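Local coordinates for protein transcriptional regulator (NtrC family) (Aquifex aeolicus, PDB 3DZD) that probably acts as an AAA+ ATPase response regulator that activates sigma-54-dependent transcription, here in its inactive state with ADP bound, at residues R244-G249 against Y289-F294; G216-E219 against T225-L228. All coordinates share one frame; numbering follows the deposited sequence.

Interaction 1: R244-G249 against Y289-F294; sequences RVLETG and YRLSVF
Glu-247 lays its CG methylene over one face of the Arg-290 guanidinium, 3.4 Å above the plane and displaced from the centre of the group. The contact joins the last turns of helices 236-248 and 285-291 in the AAA+ (P-loop) ATPase core; in related sigma-54 activators the latter region presents arginine fingers to the next subunit. The charged ends stay apart: Glu-247 OE2 stands 4.3 Å from Arg-290 NE, well out of the guanidinium plane, and the carboxylate is turned 52° against that plane, so any attraction is probably one of charge alone, with no N-H pointing at the oxygen. The arginine chain, bent at chi2 (-104°), runs on toward helix 236-248, Arg-290 NH1 passing 3.7 Å from Leu-246 O without a hydrogen bond.

The inner half of the contact is apolar. The side chains of Leu-246 and Arg-290 run antiparallel past one another, with Leu-246 CD1 3.9 Å from Arg-290 CB. Both Leu-246 and Leu-291 also rest on Val-266 of strand 265-270, an inner strand of the parallel sheet. Across the two segments they meet at about a right angle, methyl to methyl, Leu-246 CD1 4.0 Å from Leu-291 CD2.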
loop_
_atom_site.group_PDB
_atom_site.type_symbol
_atom_site.label_atom_id
_atom_site.label_comp_id
_atom_site.label_asym_id
_atom_site.label_seq_id
_atom_site.Cartn_x
_atom_site.Cartn_y
_atom_site.Cartn_z
ATOM N N ARG A 244 -16.949 9.029 -22.262
ATOM C CA ARG A 244 -18.072 9.586 -21.524
ATOM C C ARG A 244 -17.713 9.889 -20.070
ATOM O O ARG A 244 -18.261 10.818 -19.467
ATOM C CB ARG A 244 -19.281 8.649 -21.603
ATOM C CG ARG A 244 -20.514 9.198 -20.921
ATOM C CD ARG A 244 -21.778 8.599 -21.513
ATOM N NE ARG A 244 -22.988 9.138 -20.895
ATOM C CZ ARG A 244 -23.384 10.403 -21.006
ATOM N NH1 ARG A 244 -22.656 11.274 -21.701
ATOM N NH2 ARG A 244 -24.503 10.802 -20.412
ATOM N N VAL A 245 -16.792 9.104 -19.515
ATOM C CA VAL A 245 -16.283 9.346 -18.165
ATOM C C VAL A 245 -15.405 10.597 -18.121
ATOM O O VAL A 245 -15.546 11.435 -17.231
ATOM C CB VAL A 245 -15.505 8.127 -17.624
ATOM C CG1 VAL A 245 -14.657 8.513 -16.420
ATOM C CG2 VAL A 245 -16.474 6.994 -17.269
ATOM N N LEU A 246 -14.510 10.733 -19.092
ATOM C CA LEU A 246 -13.678 11.921 -19.176
ATOM C C LEU A 246 -14.536 13.169 -19.302
ATOM O O LEU A 246 -14.192 14.219 -18.767
ATOM C CB LEU A 246 -12.724 11.830 -20.363
ATOM C CG LEU A 246 -11.764 10.644 -20.353
ATOM C CD1 LEU A 246 -10.757 10.782 -21.473
ATOM C CD2 LEU A 246 -11.061 10.559 -19.011
ATOM N N GLU A 247 -15.660 13.042 -19.999
ATOM C CA GLU A 247 -16.529 14.183 -20.275
ATOM C C GLU A 247 -17.484 14.538 -19.133
ATOM O O GLU A 247 -17.783 15.713 -18.911
ATOM C CB GLU A 247 -17.340 13.934 -21.544
ATOM C CG GLU A 247 -16.532 13.979 -22.817
ATOM C CD GLU A 247 -17.331 13.518 -24.020
ATOM O OE1 GLU A 247 -18.537 13.234 -23.861
ATOM O OE2 GLU A 247 -16.752 13.437 -25.124
ATOM N N THR A 248 -17.976 13.526 -18.423
ATOM C CA THR A 248 -18.965 13.762 -17.370
ATOM C C THR A 248 -18.336 13.778 -15.983
ATOM O O THR A 248 -18.863 14.395 -15.060
ATOM C CB THR A 248 -20.103 12.716 -17.397
ATOM O OG1 THR A 248 -19.561 11.408 -17.172
ATOM C CG2 THR A 248 -20.832 12.740 -18.739
ATOM N N GLY A 249 -17.206 13.099 -15.839
ATOM C CA GLY A 249 -16.566 12.994 -14.545
ATOM C C GLY A 249 -17.314 12.073 -13.601
ATOM O O GLY A 249 -17.042 12.052 -12.404
ATOM N N TYR A 289 -7.620 13.208 -28.566
ATOM C CA TYR A 289 -7.310 14.579 -28.175
ATOM C C TYR A 289 -7.579 14.839 -26.689
ATOM O O TYR A 289 -6.894 15.648 -26.071
ATOM C CB TYR A 289 -8.013 15.588 -29.090
ATOM C CG TYR A 289 -7.439 15.550 -30.491
ATOM C CD1 TYR A 289 -6.128 15.942 -30.731
ATOM C CD2 TYR A 289 -8.188 15.084 -31.565
ATOM C CE1 TYR A 289 -5.582 15.890 -32.000
ATOM C CE2 TYR A 289 -7.648 15.031 -32.847
ATOM C CZ TYR A 289 -6.343 15.439 -33.056
ATOM O OH TYR A 289 -5.790 15.396 -34.320
ATOM N N ARG A 290 -8.549 14.134 -26.115
ATOM C CA ARG A 290 -8.802 14.227 -24.684
ATOM C C ARG A 290 -7.603 13.720 -23.886
ATOM O O ARG A 290 -7.248 14.306 -22.864
ATOM C CB ARG A 290 -10.034 13.416 -24.295
ATOM C CG ARG A 290 -11.346 14.079 -24.633
ATOM C CD ARG A 290 -12.003 14.666 -23.405
ATOM N NE ARG A 290 -13.176 15.464 -23.747
ATOM C CZ ARG A 290 -13.796 16.268 -22.891
ATOM N NH1 ARG A 290 -13.351 16.376 -21.643
ATOM N NH2 ARG A 290 -14.852 16.964 -23.285
ATOM N N LEU A 291 -6.985 12.638 -24.364
ATOM C CA LEU A 291 -5.941 11.935 -23.622
ATOM C C LEU A 291 -4.549 12.500 -23.833
ATOM O O LEU A 291 -3.610 12.109 -23.136
ATOM C CB LEU A 291 -5.904 10.472 -24.040
ATOM C CG LEU A 291 -7.037 9.567 -23.581
ATOM C CD1 LEU A 291 -6.906 8.211 -24.248
ATOM C CD2 LEU A 291 -7.001 9.429 -22.079
ATOM N N SER A 292 -4.407 13.396 -24.804
ATOM C CA SER A 292 -3.087 13.843 -25.227
ATOM C C SER A 292 -2.892 15.364 -25.201
ATOM O O SER A 292 -2.146 15.906 -26.012
ATOM C CB SER A 292 -2.783 13.310 -26.623
ATOM O OG SER A 292 -3.718 13.815 -27.553
ATOM N N VAL A 293 -3.559 16.035 -24.265
ATOM C CA VAL A 293 -3.348 17.454 -24.014
ATOM C C VAL A 293 -1.861 17.754 -23.808
ATOM O O VAL A 293 -1.364 18.776 -24.269
ATOM C CB VAL A 293 -4.163 17.920 -22.786
ATOM C CG1 VAL A 293 -3.870 19.364 -22.466
ATOM C CG2 VAL A 293 -5.649 17.727 -23.039
ATOM N N PHE A 294 -1.168 16.865 -23.092
ATOM C CA PHE A 294 0.294 16.837 -23.066
ATOM C C PHE A 294 0.805 15.522 -23.631
ATOM O O PHE A 294 0.166 14.486 -23.491
ATOM C CB PHE A 294 0.832 16.964 -21.645
ATOM C CG PHE A 294 0.561 18.284 -21.011
ATOM C CD1 PHE A 294 1.024 19.452 -21.594
ATOM C CD2 PHE A 294 -0.142 18.356 -19.814
ATOM C CE1 PHE A 294 0.773 20.677 -21.005
ATOM C CE2 PHE A 294 -0.393 19.573 -19.218
ATOM C CZ PHE A 294 0.062 20.739 -19.812
#

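Interaction 2: G216-E219 against T225-L228; sequences GKLE and TLFL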
loop_
_atom_site.group_PDB
_atom_site.type_symbol
_atom_site.label_atom_id
_atom_site.label_comp_id
_atom_site.label_asym_id
_atom_site.label_seq_id
_atom_site.Cartn_x
_atom_site.Cartn_y
_atom_site.Cartn_z
ATOM N N GLY A 216 -14.094 -0.807 -9.485
ATOM C CA GLY A 216 -13.311 -0.640 -10.694
ATOM C C GLY A 216 -12.081 0.213 -10.453
ATOM O O GLY A 216 -11.997 0.927 -9.450
ATOM N N LYS A 217 -11.125 0.132 -11.373
ATOM C CA LYS A 217 -9.908 0.927 -11.301
ATOM C C LYS A 217 -10.230 2.424 -11.335
ATOM O O LYS A 217 -9.557 3.226 -10.689
ATOM C CB LYS A 217 -8.976 0.579 -12.465
ATOM C CG LYS A 217 -8.692 -0.897 -12.626
ATOM C CD LYS A 217 -7.536 -1.349 -11.746
ATOM C CE LYS A 217 -6.812 -2.550 -12.353
ATOM N NZ LYS A 217 -5.613 -2.943 -11.565
ATOM N N LEU A 218 -11.244 2.805 -12.102
ATOM C CA LEU A 218 -11.651 4.209 -12.132
ATOM C C LEU A 218 -11.811 4.721 -10.701
ATOM O O LEU A 218 -11.254 5.749 -10.328
ATOM C CB LEU A 218 -12.957 4.388 -12.908
ATOM C CG LEU A 218 -12.841 4.389 -14.431
ATOM C CD1 LEU A 218 -14.173 4.066 -15.093
ATOM C CD2 LEU A 218 -12.316 5.728 -14.898
ATOM N N GLU A 219 -12.552 3.961 -9.906
ATOM C CA GLU A 219 -12.843 4.297 -8.521
ATOM C C GLU A 219 -11.620 4.200 -7.607
ATOM O O GLU A 219 -11.468 4.991 -6.674
ATOM C CB GLU A 219 -13.937 3.361 -8.019
ATOM C CG GLU A 219 -14.419 3.632 -6.625
ATOM C CD GLU A 219 -15.614 2.768 -6.282
ATOM O OE1 GLU A 219 -16.071 2.023 -7.177
ATOM O OE2 GLU A 219 -16.093 2.835 -5.128
ATOM N N THR A 225 -3.913 8.825 -9.732
ATOM C CA THR A 225 -3.553 8.812 -11.140
ATOM C C THR A 225 -3.858 7.443 -11.698
ATOM O O THR A 225 -3.424 6.430 -11.155
ATOM C CB THR A 225 -2.059 9.117 -11.338
ATOM O OG1 THR A 225 -1.782 10.451 -10.890
ATOM C CG2 THR A 225 -1.663 8.981 -12.806
ATOM N N LEU A 226 -4.635 7.421 -12.768
ATOM C CA LEU A 226 -4.950 6.185 -13.465
ATOM C C LEU A 226 -4.040 6.088 -14.686
ATOM O O LEU A 226 -4.085 6.959 -15.551
ATOM C CB LEU A 226 -6.414 6.204 -13.907
ATOM C CG LEU A 226 -6.946 4.953 -14.594
ATOM C CD1 LEU A 226 -7.128 3.839 -13.580
ATOM C CD2 LEU A 226 -8.254 5.261 -15.305
ATOM N N PHE A 227 -3.216 5.041 -14.732
ATOM C CA PHE A 227 -2.312 4.783 -15.859
ATOM C C PHE A 227 -2.879 3.691 -16.758
ATOM O O PHE A 227 -2.996 2.532 -16.350
ATOM C CB PHE A 227 -0.916 4.384 -15.360
ATOM C CG PHE A 227 0.060 3.994 -16.463
ATOM C CD1 PHE A 227 0.353 4.863 -17.499
ATOM C CD2 PHE A 227 0.705 2.762 -16.437
ATOM C CE1 PHE A 227 1.251 4.510 -18.491
ATOM C CE2 PHE A 227 1.600 2.407 -17.425
ATOM C CZ PHE A 227 1.876 3.283 -18.455
ATOM N N LEU A 228 -3.240 4.071 -17.980
ATOM C CA LEU A 228 -3.763 3.127 -18.960
ATOM C C LEU A 228 -2.656 2.665 -19.896
ATOM O O LEU A 228 -2.321 3.362 -20.859
ATOM C CB LEU A 228 -4.867 3.787 -19.772
ATOM C CG LEU A 228 -6.068 4.292 -18.970
ATOM C CD1 LEU A 228 -6.979 5.108 -19.843
ATOM C CD2 LEU A 228 -6.826 3.117 -18.322
#
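Lys-217 O, a backbone carbonyl oxygen of the short helix 217-220, stands 3.8 Å from Leu-226 CD1; this is packing of a methyl against a carbonyl, and no hydrogen bond spans the two segments. The base of the same residue's side chain rests on the same methyl, Lys-217 CB lying 3.9 Å from Leu-226 CD1. The lysine thus divides its work by position along the chain. Its first carbon faces strand 225-229; with CG beside the backbone N (chi1 -52°) the chain leaves Leu-226 after CB, and its end runs toward strand 182-186, where the side chain packs on Val-183 and NZ makes a weak hydrogen bond to the backbone oxygen of Asp-184.

Leu-226 is the centre of the contact because its two branches touch different residues. CD1 meets Lys-217, and Leu-226 CD2 lies 4.1 Å from Leu-218 CD2. With CG anti to the backbone N (chi1 -177°), the forked end is carried from the strand toward the short helix. Leu-218 starts out pointing away from the strand, yet its CD2 comes near enough for the methyls to meet. By sequence and place, strand 225-229 is the Walker B strand of the P-loop NTPase core, an inner strand of the five-stranded parallel sheet, and Leu-226 belongs to its apolar run. Val-183 of the adjacent strand also touches Leu-226, so the branched side chain is packed from within the sheet as well as from the helix. All three touching residues are buried. Further along the short helix, Glu-219 forms a salt bridge through OE1 to Arg-253 NH2 and packs against Asp-72 of the second subunit.

Following the chain from the N terminus, interaction 2 closes first: helix 217-220 turns through a four-residue connection into strand 225-229. Helix 236-248 comes next, and its end opens interaction 1, which closes after 39 intervening residues, on the end of helix 285-291. The two loops therefore run in series, neither nesting nor crossing. Strand 225-229, helix 236-248 and strand 265-270, parallel neighbours in the sheet joined by the helix, form a beta-alpha-beta crossover that links the two contacts, and strand 294-297 follows helix 285-291 at the sheet's edge. The centres lie 13 Å apart, yet the contacts touch directly: Val-245 CG1 packs 3.9 Å from Leu-218 CD2, joining helix 236-248 to the short helix 217-220.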